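PDB 4DQ6: putative pyridoxal phosphate-dependent transferase from Clostridium difficile, which probably works as a pyridoxal-5'-phosphate-dependent transferase of the class I and II aminotransferase family, with pyridoxal-5'-phosphate bound in its pocket. Local coordinates for residues A[157-162]-A[194-199]. Numbering follows the deposited sequence. Where two conformers were deposited one is given.
Sequences DIENKI and LKHNVK
I162 lays its CG2 methyl on the imidazole of H196. The methyl carbon stands 3.4 Å from the ring centroid, almost directly over it, a CH-pi contact on the face. With CG1 turned away from the backbone N (chi1 -152°), I162 holds CG2 over the ring while CG1 runs along H196 CB and CG. From the end of that branch, I162 CD1 reaches V198 CG2 at 3.9 Å. H196 is also held through its NE2, which donates a hydrogen bond to E159 OE1 at 3.2 Å. The bond is bent, with an angle of 145° at the hydrogen. It meets OE1 on the syn side but out of the carboxylate plane, and the carboxylate stands steeply to the ring. The E159 chain folds at chi2 (-80°) to bring its carboxylate there. Bond and methyl together probably limit rotation of the imidazole.

The contact joins the C-terminal ends of helices 155-161 and 183-195, beside the start of two adjacent inner strands, 165-171 and 199-203, in the large mixed sheet of the fold-type I PLP-dependent family. Helix 183-195 closes with a Schellman motif, in which N197, with positive phi, is the C' residue. The chain then enters strand 199-203. V198 lies buried at this turn, where it also touches V165 and F168 of strand 165-171. K161 NZ forms a salt bridge with D157 OD2 at 2.7 Å.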
loop_
_atom_site.group_PDB
_atom_site.type_symbol
_atom_site.label_atom_id
_atom_site.label_comp_id
_atom_site.label_asym_id
_atom_site.label_seq_id
_atom_site.Cartn_x
_atom_site.Cartn_y
_atom_site.Cartn_z
ATOM N N ASP A 157 -14.516 -21.987 27.289
ATOM C CA ASP A 157 -14.658 -20.528 27.369
ATOM C C ASP A 157 -15.195 -19.952 26.062
ATOM O O ASP A 157 -16.084 -19.068 26.085
ATOM C CB ASP A 157 -13.336 -19.866 27.763
ATOM C CG ASP A 157 -13.479 -18.414 28.068
ATOM O OD1 ASP A 157 -14.147 -18.042 29.082
ATOM O OD2 ASP A 157 -12.964 -17.623 27.258
ATOM N N ILE A 158 -14.691 -20.476 24.936
ATOM C CA ILE A 158 -15.133 -20.076 23.586
ATOM C C ILE A 158 -16.636 -20.327 23.468
ATOM O O ILE A 158 -17.414 -19.417 23.126
ATOM C CB ILE A 158 -14.470 -20.903 22.503
ATOM C CG1 ILE A 158 -12.967 -20.570 22.442
ATOM C CG2 ILE A 158 -15.056 -20.577 21.153
ATOM C CD1 ILE A 158 -12.132 -21.425 21.474
ATOM N N GLU A 159 -17.050 -21.551 23.797
ATOM C CA GLU A 159 -18.488 -21.906 23.826
ATOM C C GLU A 159 -19.314 -20.975 24.702
ATOM O O GLU A 159 -20.431 -20.526 24.296
ATOM C CB GLU A 159 -18.638 -23.332 24.354
ATOM C CG GLU A 159 -18.447 -24.410 23.311
ATOM C CD GLU A 159 -19.683 -24.628 22.440
ATOM O OE1 GLU A 159 -20.688 -23.904 22.578
ATOM O OE2 GLU A 159 -19.629 -25.541 21.592
ATOM N N ASN A 160 -18.784 -20.657 25.877
ATOM C CA ASN A 160 -19.498 -19.835 26.856
ATOM C C ASN A 160 -19.708 -18.389 26.373
ATOM O O ASN A 160 -20.630 -17.705 26.784
ATOM C CB ASN A 160 -18.718 -19.794 28.165
ATOM C CG ASN A 160 -19.127 -20.902 29.130
ATOM O OD1 ASN A 160 -19.813 -21.840 28.725
ATOM N ND2 ASN A 160 -18.621 -20.862 30.364
ATOM N N LYS A 161 -18.813 -17.930 25.506
ATOM C CA LYS A 161 -18.805 -16.543 25.038
ATOM C C LYS A 161 -19.244 -16.385 23.577
ATOM O O LYS A 161 -19.205 -15.265 23.064
ATOM C CB LYS A 161 -17.409 -15.918 25.223
ATOM C CG LYS A 161 -16.889 -15.818 26.643
ATOM C CD LYS A 161 -15.484 -15.224 26.697
ATOM C CE LYS A 161 -14.928 -15.172 28.099
ATOM N NZ LYS A 161 -13.438 -15.114 28.147
ATOM N N ILE A 162 -19.700 -17.467 22.934
ATOM C CA ILE A 162 -19.961 -17.501 21.479
ATOM C C ILE A 162 -21.234 -16.774 21.044
ATOM O O ILE A 162 -21.329 -16.344 19.878
ATOM C CB ILE A 162 -20.025 -18.956 20.939
ATOM C CG1 ILE A 162 -19.608 -19.028 19.469
ATOM C CG2 ILE A 162 -21.418 -19.546 21.062
ATOM C CD1 ILE A 162 -18.169 -18.711 19.179
ATOM N N LEU A 194 -18.535 -23.465 13.038
ATOM C CA LEU A 194 -19.554 -23.910 12.065
ATOM C C LEU A 194 -20.904 -23.991 12.754
ATOM O O LEU A 194 -21.929 -23.539 12.195
ATOM C CB LEU A 194 -19.220 -25.304 11.555
ATOM C CG LEU A 194 -18.453 -25.529 10.265
ATOM C CD1 LEU A 194 -17.981 -26.974 10.154
ATOM C CD2 LEU A 194 -19.381 -25.166 9.101
ATOM N N LYS A 195 -20.914 -24.576 13.954
ATOM C CA LYS A 195 -22.164 -24.841 14.665
ATOM C C LYS A 195 -22.911 -23.547 14.939
ATOM O O LYS A 195 -24.146 -23.494 14.861
ATOM C CB LYS A 195 -21.871 -25.577 15.991
ATOM C CG LYS A 195 -23.006 -26.358 16.610
ATOM C CD LYS A 195 -22.442 -27.473 17.498
ATOM C CE LYS A 195 -23.128 -27.574 18.844
ATOM N NZ LYS A 195 -24.463 -28.247 18.698
ATOM N N HIS A 196 -22.175 -22.496 15.265
ATOM C CA HIS A 196 -22.739 -21.239 15.707
ATOM C C HIS A 196 -22.739 -20.194 14.628
ATOM O O HIS A 196 -23.007 -19.044 14.893
ATOM C CB HIS A 196 -22.035 -20.717 16.945
ATOM C CG HIS A 196 -22.319 -21.529 18.194
ATOM N ND1 HIS A 196 -23.487 -21.426 18.892
ATOM C CD2 HIS A 196 -21.557 -22.503 18.835
ATOM C CE1 HIS A 196 -23.437 -22.273 19.944
ATOM N NE2 HIS A 196 -22.243 -22.918 19.912
ATOM N N ASN A 197 -22.488 -20.618 13.403
ATOM C CA ASN A 197 -22.458 -19.756 12.229
ATOM C C ASN A 197 -21.497 -18.589 12.386
ATOM O O ASN A 197 -21.853 -17.447 12.075
ATOM C CB ASN A 197 -23.854 -19.237 11.880
ATOM C CG ASN A 197 -24.843 -20.359 11.574
ATOM O OD1 ASN A 197 -25.765 -20.623 12.355
ATOM N ND2 ASN A 197 -24.666 -21.019 10.420
ATOM N N VAL A 198 -20.279 -18.899 12.845
ATOM C CA VAL A 198 -19.245 -17.896 13.102
ATOM C C VAL A 198 -18.239 -18.178 12.014
ATOM O O VAL A 198 -17.747 -19.325 11.882
ATOM C CB VAL A 198 -18.516 -18.042 14.448
ATOM C CG1 VAL A 198 -17.376 -17.040 14.628
ATOM C CG2 VAL A 198 -19.463 -17.866 15.617
ATOM N N LYS A 199 -17.968 -17.158 11.204
ATOM C CA LYS A 199 -16.962 -17.252 10.184
ATOM C C LYS A 199 -15.565 -17.090 10.812
ATOM O O LYS A 199 -15.401 -16.309 11.700
ATOM C CB LYS A 199 -17.165 -16.171 9.118
ATOM C CG LYS A 199 -16.295 -16.393 7.885
ATOM C CD LYS A 199 -17.053 -17.201 6.813
ATOM C CE LYS A 199 -16.427 -17.035 5.424
ATOM N NZ LYS A 199 -17.251 -17.632 4.308
#